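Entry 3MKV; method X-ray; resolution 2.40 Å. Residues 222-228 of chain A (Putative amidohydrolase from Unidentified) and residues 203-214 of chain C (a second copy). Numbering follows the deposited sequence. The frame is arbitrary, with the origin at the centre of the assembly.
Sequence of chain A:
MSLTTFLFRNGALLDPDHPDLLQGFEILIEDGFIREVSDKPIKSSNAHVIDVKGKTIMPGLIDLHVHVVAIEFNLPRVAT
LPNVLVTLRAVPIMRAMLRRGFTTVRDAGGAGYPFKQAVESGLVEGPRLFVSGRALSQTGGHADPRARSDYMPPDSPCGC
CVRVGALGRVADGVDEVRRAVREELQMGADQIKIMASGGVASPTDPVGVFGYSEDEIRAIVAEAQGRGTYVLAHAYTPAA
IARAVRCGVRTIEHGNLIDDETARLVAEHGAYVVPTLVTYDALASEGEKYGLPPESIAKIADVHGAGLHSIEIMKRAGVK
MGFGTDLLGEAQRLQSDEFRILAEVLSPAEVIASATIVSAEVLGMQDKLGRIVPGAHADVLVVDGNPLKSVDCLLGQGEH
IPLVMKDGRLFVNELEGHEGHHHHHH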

# COMPACT_ATOMS: atom_id res chain seq x y z
N ALA A 222 12.62 -27.57 10.24
CA ALA A 222 11.75 -28.43 9.44
C ALA A 222 11.78 -28.02 7.97
O ALA A 222 11.90 -28.87 7.08
N GLU A 223 11.69 -26.73 7.71
CA GLU A 223 11.82 -26.19 6.36
C GLU A 223 13.13 -26.59 5.66
O GLU A 223 13.12 -26.95 4.49
N ALA A 224 14.26 -26.50 6.38
CA ALA A 224 15.55 -26.90 5.81
C ALA A 224 15.62 -28.41 5.57
O ALA A 224 16.17 -28.88 4.54
N GLN A 225 15.08 -29.17 6.51
CA GLN A 225 15.12 -30.62 6.39
C GLN A 225 14.21 -31.13 5.28
O GLN A 225 14.47 -32.19 4.71
N GLY A 226 13.15 -30.39 4.97
CA GLY A 226 12.27 -30.80 3.87
C GLY A 226 12.99 -30.75 2.53
O GLY A 226 12.51 -31.31 1.53
N ARG A 227 14.13 -30.06 2.51
CA ARG A 227 14.91 -29.88 1.29
C ARG A 227 16.23 -30.63 1.37
O ARG A 227 17.11 -30.43 0.54
N GLY A 228 16.38 -31.48 2.38
CA GLY A 228 17.58 -32.29 2.50
C GLY A 228 18.80 -31.52 3.00
O GLY A 228 19.93 -31.96 2.81
N PRO C 203 10.92 -24.55 -12.55
CA PRO C 203 12.27 -24.01 -12.71
C PRO C 203 13.27 -24.42 -11.63
O PRO C 203 14.37 -24.87 -11.96
N THR C 204 12.91 -24.27 -10.36
CA THR C 204 13.93 -24.29 -9.30
C THR C 204 13.84 -25.41 -8.25
O THR C 204 14.74 -25.53 -7.41
N ASP C 205 12.79 -26.22 -8.28
CA ASP C 205 12.59 -27.23 -7.23
C ASP C 205 13.04 -28.64 -7.64
O ASP C 205 12.64 -29.16 -8.69
N PRO C 206 13.89 -29.26 -6.80
CA PRO C 206 14.28 -30.67 -6.95
C PRO C 206 13.09 -31.61 -6.80
O PRO C 206 12.10 -31.26 -6.16
N VAL C 207 13.21 -32.80 -7.38
CA VAL C 207 12.14 -33.79 -7.36
C VAL C 207 11.90 -34.39 -5.97
O VAL C 207 10.76 -34.69 -5.60
N GLY C 208 12.97 -34.54 -5.19
CA GLY C 208 12.87 -35.15 -3.86
C GLY C 208 12.38 -34.23 -2.75
O GLY C 208 12.01 -34.68 -1.67
N VAL C 209 12.37 -32.93 -3.02
CA VAL C 209 12.04 -31.94 -2.01
C VAL C 209 10.56 -31.97 -1.59
O VAL C 209 9.68 -32.09 -2.44
N PHE C 210 10.30 -31.85 -0.29
CA PHE C 210 8.93 -31.85 0.23
C PHE C 210 8.14 -30.63 -0.21
O PHE C 210 8.70 -29.55 -0.36
N GLY C 211 6.84 -30.79 -0.38
CA GLY C 211 5.94 -29.64 -0.48
C GLY C 211 5.10 -29.49 0.78
O GLY C 211 4.31 -30.37 1.11
N TYR C 212 5.30 -28.40 1.50
CA TYR C 212 4.44 -28.04 2.64
C TYR C 212 4.74 -28.78 3.94
O TYR C 212 5.11 -29.95 3.94
N SER C 213 4.59 -28.06 5.05
CA SER C 213 4.64 -28.70 6.35
C SER C 213 3.37 -29.54 6.52
O SER C 213 2.44 -29.45 5.71
N GLU C 214 3.33 -30.37 7.55
CA GLU C 214 2.15 -31.19 7.80
C GLU C 214 1.00 -30.31 8.26
O GLU C 214 -0.18 -30.52 7.88

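The contact is built from the end of a helix in chain A laid against an irregular strip of chain C, and it buries 321 Å² summed over both sides. Little of it is made by A222(A) to Q225(A). A222(A) aims its CB toward chain C, yet its CB still lies 6.2 Å from CB of S213(C), and A224(A) is out of reach.

E223(A) begins with its CA-to-CB bond pointing away, but m rotamers at chi1 and chi2 bend the carboxylate back, until OE2 lies 4.4 Å from CB of S213(C). This is a loose touch without a hydrogen bond: the carboxylate oxygens are bonded elsewhere in the structure, while S213(C), with chi1 in p, turns its OG to cap the helix that follows it. The CA-to-CB bond of Q225(A) points sideways; its side chain, m and then t, takes no part.

At G226(A) the backbone does the work. Its carbonyl O accepts a hydrogen bond from N of F210(C) at 2.9 Å, nearly straight at 171°, and the same O packs 3.4 Å from CG2 of V209(C). The type I turn from Q225(A) to G228(A) carries this carbonyl, leaving it free for the neighbouring chain. The CA atoms of G226(A) and F210(C) are only 5.1 Å apart, a close approach made beside a residue with no side chain, although an ideal CB there would still find room. F210(C), chi1 m, points its CB toward chain A.

R227(A) has the largest covered area of any residue here, 87 Å² for the whole residue. Its CB leaves sideways and sits 3.6 Å from CG2 of V209(C), whose chi1 of 85° is p; the base of the arginine thus packs on a methyl group. From there chi1 is t, chi2 lies off the wells at 138°, and chi3 is t, a largely extended course that carries the guanidinium along chain C to T204(C). NH2 donates to the carbonyl O of T204(C) at 2.9 Å, near the guanidinium plane, with a bent angle of 138°. Over one face of the group lies P206(C), its CD a tight 2.9 Å from NH2. NH1 donates to a water 2.9 Å away, and that water is 2.7 Å from OG1 of T204(C), chi1 p, so one threonine is engaged both directly through its backbone and indirectly through its hydroxyl.

G228(A) closes the turn with positive phi, which favours glycine, and makes no contact. The rule to read here is economical: one turn carbonyl joins the two backbones at G226(A) and F210(C), and one long arginine packs on valine before spending its polar end on a carbonyl and a water.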

# COMPACT_ATOMS: atom_id res chain seq x y z
CB ALA A 222 10.35 -28.40 9.97
CB GLU A 223 11.69 -24.67 6.36
CG GLU A 223 10.27 -24.18 6.53
CD GLU A 223 9.30 -24.90 5.62
OE1 GLU A 223 9.62 -25.04 4.42
OE2 GLU A 223 8.21 -25.30 6.09
CB ALA A 224 16.69 -26.45 6.72
CB GLN A 225 14.75 -31.27 7.70
CG GLN A 225 15.80 -31.13 8.77
CD GLN A 225 15.32 -31.70 10.08
OE1 GLN A 225 14.16 -32.10 10.21
NE2 GLN A 225 16.21 -31.76 11.07
CB ARG A 227 15.15 -28.39 1.01
CG ARG A 227 15.88 -28.12 -0.32
CD ARG A 227 15.27 -26.93 -1.07
NE ARG A 227 15.71 -26.82 -2.47
CZ ARG A 227 15.07 -26.11 -3.40
NH1 ARG A 227 13.95 -25.46 -3.09
NH2 ARG A 227 15.53 -26.05 -4.64
CB PRO C 203 12.05 -22.48 -12.68
CG PRO C 203 10.56 -22.28 -12.78
CD PRO C 203 9.95 -23.50 -12.19
CB THR C 204 14.04 -22.91 -8.59
OG1 THR C 204 13.04 -22.79 -7.58
CG2 THR C 204 13.88 -21.78 -9.61
CB ASP C 205 11.13 -27.26 -6.76
CG ASP C 205 10.14 -27.52 -7.90
OD1 ASP C 205 9.15 -28.26 -7.68
OD2 ASP C 205 10.35 -26.99 -9.02
CB PRO C 206 15.28 -30.89 -5.80
CG PRO C 206 15.71 -29.52 -5.38
CD PRO C 206 14.55 -28.62 -5.65
CB VAL C 207 12.41 -34.90 -8.42
CG1 VAL C 207 11.77 -36.22 -8.02
CG2 VAL C 207 11.96 -34.45 -9.80
CB VAL C 209 12.43 -30.52 -2.51
CG1 VAL C 209 11.31 -29.92 -3.35
CG2 VAL C 209 12.79 -29.61 -1.35
CB PHE C 210 8.91 -31.86 1.76
CG PHE C 210 9.32 -33.15 2.38
CD1 PHE C 210 9.59 -34.27 1.60
CD2 PHE C 210 9.40 -33.27 3.77
CE1 PHE C 210 9.96 -35.47 2.19
CE2 PHE C 210 9.77 -34.47 4.37
CZ PHE C 210 10.05 -35.57 3.58
CB TYR C 212 2.95 -28.20 2.32
CG TYR C 212 2.36 -27.06 1.49
CD1 TYR C 212 1.64 -27.33 0.34
CD2 TYR C 212 2.53 -25.73 1.86
CE1 TYR C 212 1.10 -26.32 -0.42
CE2 TYR C 212 1.98 -24.70 1.09
CZ TYR C 212 1.27 -25.01 -0.05
OH TYR C 212 0.71 -24.02 -0.83
CB SER C 213 4.75 -27.64 7.45
OG SER C 213 3.63 -26.76 7.44
CB GLU C 214 2.48 -32.29 8.81
CG GLU C 214 3.68 -33.12 8.37
CD GLU C 214 3.84 -34.41 9.15
OE1 GLU C 214 4.72 -35.22 8.79
OE2 GLU C 214 3.07 -34.63 10.12
O HOH W 1 12.60 -23.84 -5.13